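Side-chain contacts in phosphoenolpyruvate-protein phosphotransferase (Acinetobacter sp., PDB 3CI6), which probably transfers the phosphoryl group of phosphoenolpyruvate to a protein histidine, and is represented here by its GAF domain alone: residues Q17-S22 and L29-N34; D38-D43 and E144-F149; G83-R88 and N115-V120; Q87-V92 and R126-V131; L132-K137 and S148-L153. One frame throughout, in Å; residues are numbered along the deposited sequence. Where two conformers were deposited one is given.

In the fold
From the N terminus, interaction 1 closes the short turn between helices 7-20 and 25-40. Interaction 2 joins the end of helix 25-40 to the start of helix 144-167, some hundred residues later, and so encloses the whole sheet; interactions 3 and 4 are nested in that loop. These two start from the same helix, 80-88, and its exit, and reach the neighbouring strands 116-124 and 127-136. Interaction 5 closes the connection from strand 127-136 to helix 144-167, ending on the same stretch as interaction 2. Together, 1, 2 and 5 tie the long helices to one another and to one sheet face, while 3 and 4 fasten helix 80-88 to the other.

Interaction 1. Residues Q17-S22 and L29-N34; sequences QEINSS and LDIMVN
I31 reaches into the opposing helix turn with both its branches, and E18 lies obliquely across it. The chain of E18 leaves the backbone with CG anti to N (chi1 -165°) and stays extended, which carries its methylenes and carboxylate across the isoleucine: CG is 4.0 Å from I31 CD1, and CD is 3.7 Å from I31 CG2. A long acid suits this edge, since its carbons pack on I31; the carboxylate too lies against the isoleucine, and OE1 finds its polar partner in Q35. On the inner side I19 and I31 slide past each other in opposite directions, with I19 CG1 3.8 Å from I31 CG2. The CD1 end of I19 continues to M32, a selenomethionine, meeting its CB at 3.8 Å. The two helix segments run in roughly opposite directions, forming the helical hairpin at the start of this GAF domain chain. Helix 25-40 rests on strands 44-51 and 56-63, and I19 also touches Q156 and L157 of helix 144-167. Two residues past the end of the first helix, S22 turns its CB against the tip of I31, 3.7 Å from CD1. Serine suits this place because it is small enough to pack there and still has a polar end. Its hydroxyl folds back (chi1 70°) and donates to I19 O at 2.7 Å, a carbonyl that also accepts from S22 N; S28 gives the same hydroxyl a second partner.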
# COMPACT_ATOMS: atom_id res chain seq x y z
N GLN B 17 0.60 9.39 0.94
CA GLN B 17 0.32 10.39 -0.08
C GLN B 17 1.60 10.93 -0.69
O GLN B 17 1.68 11.08 -1.90
CB GLN B 17 -0.62 11.48 0.45
CG GLN B 17 -2.00 10.85 0.70
CD GLN B 17 -3.15 11.78 0.67
OE1 GLN B 17 -3.51 12.38 1.69
NE2 GLN B 17 -3.81 11.87 -0.51
N GLU B 18 2.62 11.13 0.13
CA GLU B 18 3.90 11.60 -0.40
C GLU B 18 4.52 10.52 -1.29
O GLU B 18 5.04 10.84 -2.37
CB GLU B 18 4.83 12.01 0.73
CG GLU B 18 6.02 12.83 0.25
CD GLU B 18 7.02 13.18 1.34
OE1 GLU B 18 6.83 12.84 2.53
OE2 GLU B 18 8.04 13.81 0.97
N ILE B 19 4.47 9.26 -0.88
CA ILE B 19 4.98 8.18 -1.75
C ILE B 19 4.16 8.09 -3.05
O ILE B 19 4.69 7.91 -4.16
CB ILE B 19 4.99 6.83 -1.03
CG1 ILE B 19 5.99 6.83 0.12
CG2 ILE B 19 5.33 5.69 -1.99
CD1 ILE B 19 5.84 5.66 1.08
N ASN B 20 2.84 8.20 -2.91
CA ASN B 20 1.94 8.00 -4.03
C ASN B 20 2.17 9.01 -5.13
O ASN B 20 2.12 8.63 -6.31
CB ASN B 20 0.51 7.95 -3.50
CG ASN B 20 -0.48 7.69 -4.58
OD1 ASN B 20 -1.26 8.58 -4.92
ND2 ASN B 20 -0.47 6.48 -5.15
N SER B 21 2.50 10.25 -4.75
CA SER B 21 2.70 11.38 -5.68
C SER B 21 4.16 11.59 -6.05
O SER B 21 4.51 12.62 -6.64
CB SER B 21 2.22 12.67 -5.05
OG SER B 21 0.83 12.62 -4.83
N SER B 22 5.02 10.67 -5.67
CA SER B 22 6.42 10.75 -6.05
C SER B 22 6.58 10.24 -7.47
O SER B 22 5.79 9.41 -7.89
CB SER B 22 7.28 9.96 -5.07
OG SER B 22 7.09 8.59 -5.18
N LEU B 29 11.27 5.18 -2.49
CA LEU B 29 12.07 4.44 -1.51
C LEU B 29 12.70 5.39 -0.49
O LEU B 29 12.74 5.08 0.71
CB LEU B 29 13.15 3.61 -2.21
CG LEU B 29 12.66 2.55 -3.18
CD1 LEU B 29 13.85 1.89 -3.90
CD2 LEU B 29 11.76 1.50 -2.48
N ASP B 30 13.21 6.51 -0.99
CA ASP B 30 13.88 7.48 -0.14
C ASP B 30 12.88 8.09 0.82
O ASP B 30 13.16 8.26 2.03
CB ASP B 30 14.54 8.56 -1.02
CG ASP B 30 15.28 9.62 -0.22
OD1 ASP B 30 16.20 9.25 0.54
OD2 ASP B 30 14.99 10.82 -0.48
N ILE B 31 11.70 8.46 0.30
CA ILE B 31 10.65 9.01 1.17
C ILE B 31 10.28 8.00 2.22
O ILE B 31 10.16 8.33 3.40
CB ILE B 31 9.41 9.36 0.34
CG1 ILE B 31 9.68 10.59 -0.51
CG2 ILE B 31 8.23 9.67 1.23
CD1 ILE B 31 8.72 10.70 -1.74
N MSE B 32 10.08 6.75 1.82
CA MSE B 32 9.63 5.77 2.80
C MSE B 32 10.64 5.56 3.92
O MSE B 32 10.27 5.57 5.10
CB MSE B 32 9.30 4.43 2.17
CG MSE B 32 8.63 3.51 3.16
SE MSE B 32 8.16 1.90 2.28
CE MSE B 32 9.99 1.37 1.73
N VAL B 33 11.91 5.34 3.60
CA VAL B 33 12.88 5.04 4.70
C VAL B 33 13.03 6.23 5.65
O VAL B 33 13.16 6.07 6.87
CB VAL B 33 14.25 4.50 4.22
CG1 VAL B 33 14.04 3.20 3.47
CG2 VAL B 33 15.02 5.53 3.44
N ASN B 34 13.05 7.44 5.12
CA ASN B 34 13.26 8.62 5.96
C ASN B 34 12.02 8.90 6.80
O ASN B 34 12.12 9.21 7.98
CB ASN B 34 13.65 9.79 5.09
CG ASN B 34 15.11 9.72 4.71
OD1 ASN B 34 15.98 10.03 5.54
ND2 ASN B 34 15.40 9.23 3.52

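Interaction 2. Residues D38-D43 and E144-F149; sequences DAMKVD and EAAESF
M40 and A146 bring the two backbones to their closest approach, 7.7 Å between CA atoms, where helix 25-40 runs out beside the first turns of helix 144-167; K41 follows with a positive phi of 56°. M40, a selenomethionine, is the long arm of the contact. Its chain extends past CG and then bends at the selenium (chi3 62°), which carries the terminal CE to within 3.7 Å of A146 CB. A flexible, unbranched side chain is well suited to bridging such a gap, and the single methyl of A146 is small enough to receive its end. Nearer the backbone, M40 CG lies 4.2 Å from F149 CE2, the two side chains crossing at a slant. F149 holds its ring out from the next helical turn with CG anti to N (chi1 171°), and the far corner of the ring meets A39: CZ is 3.8 Å from A39 CB. Here a small residue again admits a large one. Just beyond, K41 folds back on the helix end, its NZ donating to D38 O at 2.8 Å and forming a salt bridge with D38 OD1, which it meets from above the carboxylate plane. Around the contact, helix 7-20 closes over F149 through L12 and I15, while F142 packs on M40. On the outer side of helix 144-167, E147 makes a salt bridge with R13 of the second subunit. The chain leaving helix 25-40 is joined to strand 127-136 by D43, hydrogen-bonded to N136 and K137.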
# COMPACT_ATOMS: atom_id res chain seq x y z
N ASP B 38 11.60 8.71 10.96
CA ASP B 38 11.10 9.84 11.74
C ASP B 38 9.84 9.47 12.53
O ASP B 38 9.68 9.86 13.68
CB ASP B 38 10.83 11.02 10.82
CG ASP B 38 10.48 12.31 11.58
OD1 ASP B 38 11.18 12.66 12.54
OD2 ASP B 38 9.49 12.96 11.19
N ALA B 39 8.94 8.71 11.92
CA ALA B 39 7.67 8.38 12.56
C ALA B 39 7.85 7.45 13.74
O ALA B 39 7.09 7.51 14.71
CB ALA B 39 6.72 7.76 11.55
N MSE B 40 8.83 6.56 13.64
CA MSE B 40 9.13 5.60 14.70
C MSE B 40 10.26 6.04 15.64
O MSE B 40 10.40 5.47 16.72
CB MSE B 40 9.58 4.26 14.09
CG MSE B 40 8.60 3.62 13.17
SE MSE B 40 9.08 1.81 12.60
CE MSE B 40 9.08 0.96 14.36
N LYS B 41 11.07 7.01 15.23
CA LYS B 41 12.27 7.41 15.97
C LYS B 41 13.20 6.21 16.19
O LYS B 41 13.51 5.81 17.31
CB LYS B 41 11.95 8.14 17.27
CG LYS B 41 11.13 9.42 17.06
CD LYS B 41 11.80 10.37 16.09
CE LYS B 41 11.29 11.80 16.22
NZ LYS B 41 10.07 12.04 15.40
N VAL B 42 13.64 5.65 15.07
CA VAL B 42 14.57 4.52 15.06
C VAL B 42 15.89 4.94 14.43
O VAL B 42 15.96 5.89 13.68
CB VAL B 42 13.96 3.29 14.38
CG1 VAL B 42 12.76 2.77 15.22
CG2 VAL B 42 13.53 3.59 12.96
N ASP B 43 16.93 4.21 14.77
CA ASP B 43 18.27 4.55 14.31
C ASP B 43 18.44 4.34 12.82
O ASP B 43 19.08 5.16 12.16
CB ASP B 43 19.32 3.70 15.04
CG ASP B 43 19.41 4.03 16.50
OD1 ASP B 43 19.28 5.23 16.86
OD2 ASP B 43 19.66 3.09 17.32
N GLU B 144 2.60 -4.15 17.89
CA GLU B 144 1.77 -4.47 16.75
C GLU B 144 1.45 -3.26 15.94
O GLU B 144 1.26 -3.39 14.74
CB GLU B 144 0.48 -5.13 17.20
CG GLU B 144 0.69 -6.39 17.99
CD GLU B 144 1.23 -7.53 17.18
OE1 GLU B 144 1.22 -7.46 15.91
OE2 GLU B 144 1.65 -8.52 17.84
N ALA B 145 1.34 -2.08 16.54
CA ALA B 145 1.11 -0.87 15.75
C ALA B 145 2.21 -0.62 14.76
O ALA B 145 1.96 -0.25 13.59
CB ALA B 145 0.92 0.37 16.67
N ALA B 146 3.44 -0.75 15.22
CA ALA B 146 4.57 -0.56 14.35
C ALA B 146 4.55 -1.60 13.25
O ALA B 146 4.76 -1.26 12.08
CB ALA B 146 5.86 -0.64 15.14
N GLU B 147 4.26 -2.86 13.59
CA GLU B 147 4.20 -3.88 12.54
C GLU B 147 3.13 -3.54 11.50
O GLU B 147 3.36 -3.60 10.27
CB GLU B 147 3.94 -5.26 13.13
CG GLU B 147 5.08 -5.79 13.97
CD GLU B 147 4.88 -7.21 14.44
OE1 GLU B 147 3.88 -7.86 14.09
OE2 GLU B 147 5.79 -7.74 15.14
N SER B 148 1.95 -3.15 11.97
CA SER B 148 0.85 -2.81 11.06
C SER B 148 1.17 -1.64 10.16
O SER B 148 0.87 -1.67 8.98
CB SER B 148 -0.42 -2.56 11.83
OG SER B 148 -0.89 -3.70 12.48
N PHE B 149 1.79 -0.60 10.71
CA PHE B 149 2.24 0.57 9.98
C PHE B 149 3.18 0.16 8.85
O PHE B 149 3.01 0.55 7.70
CB PHE B 149 2.92 1.50 11.00
CG PHE B 149 3.68 2.69 10.44
CD1 PHE B 149 3.00 3.76 9.91
CD2 PHE B 149 5.06 2.80 10.59
CE1 PHE B 149 3.66 4.91 9.46
CE2 PHE B 149 5.74 3.95 10.15
CZ PHE B 149 5.04 4.98 9.57

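Interaction 3. Residues G83-R88 and N115-V120; sequences GLVGQR and NSFLGV
V85 carries this contact almost alone, pointing from the sheet-facing side of helix 80-88 toward strand 116-124. Its CB directs two methyls to different places, because CG1 stands anti to the backbone N (chi1 171°) and CG2 anti to the carbonyl carbon. CG1 settles on the strand backbone at V120, 3.8 Å from V120 C and 4.1 Å from V120 N. The other methyl lies over the glycine, with V85 CG2 4.0 Å from both G119 CA and G119 O, and on its flank meets the ring of F117. That ring offers its edge: CE1 is 4.1 Å from V85 CG2, which lies near the ring plane. The residue types fit these roles. Short, branched valine places a methyl on each of two neighbouring strand residues; G119 has no side chain where one would point at the helix, so the methyl can sit directly on the main chain; and the F117 side chain is long enough to bring a ring edge to CG2. CA atoms of V85 and G119 consequently come to 6.3 Å. The axes of the short segments lie 8.3 Å apart and cross at -36°. V131 and V92 also touch V85, whereas L118 and V120 turn to the other face, against helix 144-167. A short helix on the sheet face opposite the long terminal helices is typical of the GAF fold, and it is on this side that relatives that bind small molecules usually have their pocket.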
# COMPACT_ATOMS: atom_id res chain seq x y z
N GLY B 83 17.52 -12.49 4.34
CA GLY B 83 17.15 -13.65 3.53
C GLY B 83 16.02 -14.43 4.16
O GLY B 83 15.13 -14.93 3.46
N LEU B 84 16.03 -14.55 5.49
CA LEU B 84 15.03 -15.35 6.17
C LEU B 84 13.65 -14.72 6.07
O LEU B 84 12.66 -15.42 5.85
CB LEU B 84 15.39 -15.56 7.63
CG LEU B 84 14.52 -16.52 8.43
CD1 LEU B 84 14.66 -17.94 7.94
CD2 LEU B 84 14.88 -16.47 9.92
N VAL B 85 13.59 -13.40 6.18
CA VAL B 85 12.34 -12.67 6.03
C VAL B 85 11.77 -12.96 4.64
O VAL B 85 10.58 -13.24 4.47
CB VAL B 85 12.50 -11.16 6.20
CG1 VAL B 85 11.25 -10.41 5.82
CG2 VAL B 85 12.91 -10.80 7.67
N GLY B 86 12.62 -12.92 3.63
CA GLY B 86 12.20 -13.19 2.27
C GLY B 86 11.81 -14.62 2.03
O GLY B 86 10.83 -14.90 1.29
N GLN B 87 12.53 -15.57 2.62
CA GLN B 87 12.21 -17.00 2.45
C GLN B 87 10.91 -17.42 3.17
O GLN B 87 10.06 -18.14 2.60
CB GLN B 87 13.35 -17.86 3.00
CG GLN B 87 14.64 -17.89 2.25
CD GLN B 87 15.76 -18.67 3.02
OE1 GLN B 87 15.98 -18.48 4.25
NE2 GLN B 87 16.42 -19.54 2.32
N ARG B 88 10.75 -16.95 4.40
CA ARG B 88 9.58 -17.25 5.18
C ARG B 88 8.38 -16.39 4.82
O ARG B 88 7.25 -16.74 5.18
CB ARG B 88 9.89 -17.11 6.64
CG ARG B 88 10.85 -18.19 7.12
CD ARG B 88 10.88 -18.31 8.66
NE ARG B 88 9.60 -18.78 9.13
CZ ARG B 88 9.19 -20.02 9.11
NH1 ARG B 88 9.99 -21.02 8.81
NH2 ARG B 88 7.93 -20.24 9.46
N ASN B 115 21.26 -4.21 17.98
CA ASN B 115 20.73 -5.31 18.77
C ASN B 115 19.23 -5.46 18.70
O ASN B 115 18.67 -6.29 19.40
CB ASN B 115 21.17 -5.17 20.22
CG ASN B 115 22.66 -5.42 20.38
OD1 ASN B 115 23.20 -6.36 19.79
ND2 ASN B 115 23.33 -4.54 21.06
N SER B 116 18.57 -4.67 17.85
CA SER B 116 17.17 -4.91 17.52
C SER B 116 17.03 -4.98 15.99
O SER B 116 17.71 -4.26 15.27
CB SER B 116 16.27 -3.82 18.09
OG SER B 116 16.27 -2.69 17.22
N PHE B 117 16.16 -5.87 15.53
CA PHE B 117 15.94 -6.08 14.11
C PHE B 117 14.45 -6.29 13.89
O PHE B 117 13.85 -7.15 14.51
CB PHE B 117 16.66 -7.35 13.65
CG PHE B 117 16.42 -7.71 12.20
CD1 PHE B 117 15.36 -8.52 11.85
CD2 PHE B 117 17.24 -7.24 11.19
CE1 PHE B 117 15.14 -8.88 10.57
CE2 PHE B 117 17.03 -7.60 9.86
CZ PHE B 117 15.96 -8.39 9.55
N LEU B 118 13.89 -5.52 12.99
CA LEU B 118 12.50 -5.66 12.58
C LEU B 118 12.47 -5.69 11.06
O LEU B 118 12.71 -4.68 10.40
CB LEU B 118 11.66 -4.51 13.13
CG LEU B 118 10.24 -4.33 12.62
CD1 LEU B 118 9.41 -5.59 12.66
CD2 LEU B 118 9.54 -3.20 13.43
N GLY B 119 12.26 -6.88 10.51
CA GLY B 119 12.27 -7.08 9.03
C GLY B 119 10.87 -7.41 8.56
O GLY B 119 10.19 -8.25 9.20
N VAL B 120 10.45 -6.77 7.47
CA VAL B 120 9.10 -6.87 6.98
C VAL B 120 9.18 -7.19 5.48
O VAL B 120 9.89 -6.51 4.73
CB VAL B 120 8.33 -5.56 7.19
CG1 VAL B 120 6.91 -5.74 6.72
CG2 VAL B 120 8.37 -5.16 8.65

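Interaction 4. Residues Q87-V92 and R126-V131; sequences QREEIV and RKVMGV
E89 and V128 make the dry part of this contact, and it is small: the methylene E89 CG rests 4.0 Å from V128 CG2, the two side chains meeting obliquely. M123 of strand 116-124 touches both residues. E89 is the first residue to leave helix 80-88, where phi turns positive (57°); from there its chain, extended beyond CG, runs past the valine, which offers a compact apolar surface to the carbon part of the acid. Beyond that the contact turns wet. The carboxylate ends 4.3 Å from R126 O, measured from OE2, and two waters span the gap. One donates to E89 OE1 at 2.6 Å and to R126 O at 2.9 Å; the other donates to E89 OE2 at 2.8 Å and to the same carbonyl at 2.6 Å. The R126 side chain leads away, its NE hydrogen-bonded to S21 O of the second subunit. Further along the strand, M129 and G130 both face V122 in a classic beta bulge. If E89 is ionised, as is likely, carboxylate and carbonyl are both acceptors, so each water supplies its two hydrogens, one to either side, and E89 is linked to the main chain of R126 rather than to its charge.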
# COMPACT_ATOMS: atom_id res chain seq x y z
N GLN B 87 12.53 -15.57 2.62
CA GLN B 87 12.21 -17.00 2.45
C GLN B 87 10.91 -17.42 3.17
O GLN B 87 10.06 -18.14 2.60
CB GLN B 87 13.35 -17.86 3.00
CG GLN B 87 14.64 -17.89 2.25
CD GLN B 87 15.76 -18.67 3.02
OE1 GLN B 87 15.98 -18.48 4.25
NE2 GLN B 87 16.42 -19.54 2.32
N ARG B 88 10.75 -16.95 4.40
CA ARG B 88 9.58 -17.25 5.18
C ARG B 88 8.38 -16.39 4.82
O ARG B 88 7.25 -16.74 5.18
CB ARG B 88 9.89 -17.11 6.64
CG ARG B 88 10.85 -18.19 7.12
CD ARG B 88 10.88 -18.31 8.66
NE ARG B 88 9.60 -18.78 9.13
CZ ARG B 88 9.19 -20.02 9.11
NH1 ARG B 88 9.99 -21.02 8.81
NH2 ARG B 88 7.93 -20.24 9.46
N GLU B 89 8.60 -15.26 4.15
CA GLU B 89 7.51 -14.35 3.78
C GLU B 89 6.73 -13.90 5.02
O GLU B 89 5.49 -13.80 4.97
CB GLU B 89 6.58 -14.99 2.74
CG GLU B 89 7.35 -15.52 1.54
CD GLU B 89 6.49 -16.19 0.48
OE1 GLU B 89 5.25 -16.24 0.60
OE2 GLU B 89 7.12 -16.68 -0.50
N GLU B 90 7.46 -13.68 6.12
CA GLU B 90 6.92 -13.35 7.45
C GLU B 90 7.74 -12.18 8.01
O GLU B 90 8.92 -12.08 7.75
CB GLU B 90 7.09 -14.53 8.47
CG GLU B 90 6.25 -15.78 8.25
CD GLU B 90 6.75 -16.99 9.02
OE1 GLU B 90 7.75 -16.87 9.75
OE2 GLU B 90 6.12 -18.06 8.87
N ILE B 91 7.08 -11.34 8.82
CA ILE B 91 7.75 -10.41 9.70
C ILE B 91 8.65 -11.17 10.68
O ILE B 91 8.24 -12.25 11.17
CB ILE B 91 6.78 -9.55 10.53
CG1 ILE B 91 6.03 -8.60 9.61
CG2 ILE B 91 7.57 -8.78 11.60
CD1 ILE B 91 5.24 -7.55 10.38
N VAL B 92 9.86 -10.65 10.86
CA VAL B 92 10.78 -11.12 11.89
C VAL B 92 11.07 -9.90 12.78
O VAL B 92 11.79 -9.00 12.41
CB VAL B 92 12.07 -11.67 11.31
CG1 VAL B 92 13.02 -12.05 12.43
CG2 VAL B 92 11.79 -12.88 10.44
N ARG B 126 1.97 -12.57 -4.41
CA ARG B 126 2.64 -13.72 -3.82
C ARG B 126 4.15 -13.80 -4.04
O ARG B 126 4.76 -14.78 -3.62
CB ARG B 126 2.00 -15.04 -4.27
CG ARG B 126 0.49 -15.12 -3.95
CD ARG B 126 -0.11 -16.41 -4.38
NE ARG B 126 -1.49 -16.54 -3.89
CZ ARG B 126 -2.20 -17.64 -4.02
NH1 ARG B 126 -1.72 -18.68 -4.66
NH2 ARG B 126 -3.41 -17.69 -3.51
N LYS B 127 4.75 -12.79 -4.68
CA LYS B 127 6.19 -12.78 -4.93
C LYS B 127 6.90 -11.78 -4.01
O LYS B 127 6.41 -10.69 -3.78
CB LYS B 127 6.45 -12.38 -6.39
CG LYS B 127 7.90 -12.37 -6.84
CD LYS B 127 7.95 -12.07 -8.34
CE LYS B 127 9.37 -11.98 -8.84
NZ LYS B 127 10.17 -13.14 -8.41
N VAL B 128 8.06 -12.16 -3.49
CA VAL B 128 8.86 -11.25 -2.67
C VAL B 128 9.58 -10.24 -3.55
O VAL B 128 10.32 -10.63 -4.46
CB VAL B 128 9.89 -12.01 -1.84
CG1 VAL B 128 10.82 -11.03 -1.18
CG2 VAL B 128 9.17 -12.83 -0.79
N MSE B 129 9.27 -8.98 -3.34
CA MSE B 129 9.87 -7.88 -4.05
C MSE B 129 11.07 -7.31 -3.30
O MSE B 129 11.90 -6.64 -3.88
CB MSE B 129 8.87 -6.73 -4.26
CG MSE B 129 7.58 -7.00 -5.04
SE MSE B 129 7.93 -7.16 -6.90
CE MSE B 129 7.90 -8.85 -6.66
N GLY B 130 11.14 -7.55 -1.99
CA GLY B 130 12.19 -6.90 -1.16
C GLY B 130 11.89 -7.10 0.31
O GLY B 130 10.95 -7.81 0.66
N VAL B 131 12.73 -6.50 1.13
CA VAL B 131 12.63 -6.57 2.58
C VAL B 131 12.94 -5.19 3.13
O VAL B 131 13.93 -4.59 2.81
CB VAL B 131 13.60 -7.61 3.16
CG1 VAL B 131 13.52 -7.56 4.70
CG2 VAL B 131 13.31 -9.01 2.60
O HOH W 1 3.62 -16.38 -1.48
O HOH W 2 6.90 -16.29 -3.25

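Interaction 5. Residues L132-K137 and S148-L153; sequences LVVQNK and SFLVTL
Strand 127-136 passes helix 144-167 with L132 and L150 nearest each other, their CA atoms 8.3 Å apart, a spacing bridged by side chains from both. L150 extends from the helix with CG anti to its carbonyl carbon (chi1 -65°), which presents its forked end to the strand. L132 CD2 meets both methyls of that fork, 3.9 Å from L150 CD2 and 4.0 Å from L150 CD1, the two leucines crossing at about a right angle. V134, a little farther along the strand, offers a single methyl, CG2, to L150 CD1 at 4.1 Å. Leucine provides the length and the fork to serve both. L132 and V134 face the helix and V133 faces away, as expected of a strand covered on both sides. This is the core of the GAF fold, where the last helix lies on the central strands of the antiparallel sheet: L118 and V120 from strand 116-124 also touch L150, and V36 of helix 25-40 adds a further wall. Within the helix, L153 CD1 sits 3.6 Å above the F149 ring, offset toward its rim. T152 buries its hydroxyl by donating OG1 to S148 O at 2.9 Å, a carbonyl that T152 N approaches from the opposite face; in the dimer, T152 packs on L12 of the second subunit.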
# COMPACT_ATOMS: atom_id res chain seq x y z
N LEU B 132 12.05 -4.72 4.00
CA LEU B 132 12.28 -3.50 4.76
C LEU B 132 12.86 -3.87 6.11
O LEU B 132 12.39 -4.80 6.77
CB LEU B 132 10.96 -2.78 4.93
CG LEU B 132 11.22 -1.59 5.83
CD1 LEU B 132 11.32 -0.42 5.02
CD2 LEU B 132 10.36 -1.52 7.07
N VAL B 133 13.92 -3.15 6.51
CA VAL B 133 14.60 -3.44 7.76
C VAL B 133 14.63 -2.19 8.64
O VAL B 133 15.04 -1.13 8.19
CB VAL B 133 16.02 -3.90 7.48
CG1 VAL B 133 16.79 -4.02 8.76
CG2 VAL B 133 16.02 -5.23 6.66
N VAL B 134 14.20 -2.33 9.89
CA VAL B 134 14.34 -1.31 10.92
C VAL B 134 15.31 -1.87 11.95
O VAL B 134 15.18 -3.02 12.41
CB VAL B 134 12.96 -0.97 11.52
CG1 VAL B 134 13.09 -0.30 12.85
CG2 VAL B 134 12.13 -0.13 10.54
N GLN B 135 16.33 -1.10 12.28
CA GLN B 135 17.34 -1.53 13.26
C GLN B 135 17.59 -0.45 14.29
O GLN B 135 17.48 0.74 13.98
CB GLN B 135 18.67 -1.87 12.59
CG GLN B 135 18.59 -3.13 11.76
CD GLN B 135 19.88 -3.34 10.99
OE1 GLN B 135 20.23 -2.56 10.09
NE2 GLN B 135 20.62 -4.38 11.38
N ASN B 136 17.94 -0.85 15.49
CA ASN B 136 18.32 0.07 16.54
C ASN B 136 19.52 -0.50 17.28
O ASN B 136 19.72 -1.72 17.34
CB ASN B 136 17.17 0.29 17.48
CG ASN B 136 16.05 0.96 16.81
OD1 ASN B 136 16.03 2.19 16.74
ND2 ASN B 136 15.13 0.16 16.25
N LYS B 137 20.31 0.41 17.83
CA LYS B 137 21.51 -0.00 18.54
C LYS B 137 21.21 -0.91 19.73
O LYS B 137 21.79 -2.00 19.88
CB LYS B 137 22.29 1.25 18.95
CG LYS B 137 22.95 1.91 17.77
CD LYS B 137 23.40 3.32 18.14
CE LYS B 137 23.96 4.03 16.95
NZ LYS B 137 24.61 5.30 17.41
N SER B 148 1.95 -3.15 11.97
CA SER B 148 0.85 -2.81 11.06
C SER B 148 1.17 -1.64 10.16
O SER B 148 0.87 -1.67 8.98
CB SER B 148 -0.42 -2.56 11.83
OG SER B 148 -0.89 -3.70 12.48
N PHE B 149 1.79 -0.60 10.71
CA PHE B 149 2.24 0.57 9.98
C PHE B 149 3.18 0.16 8.85
O PHE B 149 3.01 0.55 7.70
CB PHE B 149 2.92 1.50 11.00
CG PHE B 149 3.68 2.69 10.44
CD1 PHE B 149 3.00 3.76 9.91
CD2 PHE B 149 5.06 2.80 10.59
CE1 PHE B 149 3.66 4.91 9.46
CE2 PHE B 149 5.74 3.95 10.15
CZ PHE B 149 5.04 4.98 9.57
N LEU B 150 4.19 -0.64 9.21
CA LEU B 150 5.18 -1.03 8.22
C LEU B 150 4.59 -1.95 7.17
O LEU B 150 4.95 -1.86 6.00
CB LEU B 150 6.38 -1.69 8.89
CG LEU B 150 7.18 -0.78 9.82
CD1 LEU B 150 8.30 -1.58 10.49
CD2 LEU B 150 7.72 0.45 9.09
N VAL B 151 3.75 -2.91 7.59
CA VAL B 151 3.10 -3.79 6.60
C VAL B 151 2.33 -2.97 5.55
O VAL B 151 2.39 -3.23 4.35
CB VAL B 151 2.24 -4.86 7.28
CG1 VAL B 151 1.30 -5.57 6.29
CG2 VAL B 151 3.13 -5.85 8.03
N THR B 152 1.60 -1.96 6.01
CA THR B 152 0.79 -1.15 5.11
C THR B 152 1.66 -0.35 4.14
O THR B 152 1.40 -0.36 2.92
CB THR B 152 -0.16 -0.26 5.92
OG1 THR B 152 -0.98 -1.09 6.77
CG2 THR B 152 -1.03 0.59 4.93
N LEU B 153 2.73 0.28 4.63
CA LEU B 153 3.65 0.97 3.73
C LEU B 153 4.32 0.00 2.78
O LEU B 153 4.51 0.30 1.60
CB LEU B 153 4.70 1.72 4.54
CG LEU B 153 4.16 2.96 5.21
CD1 LEU B 153 5.15 3.45 6.31
CD2 LEU B 153 3.84 4.07 4.22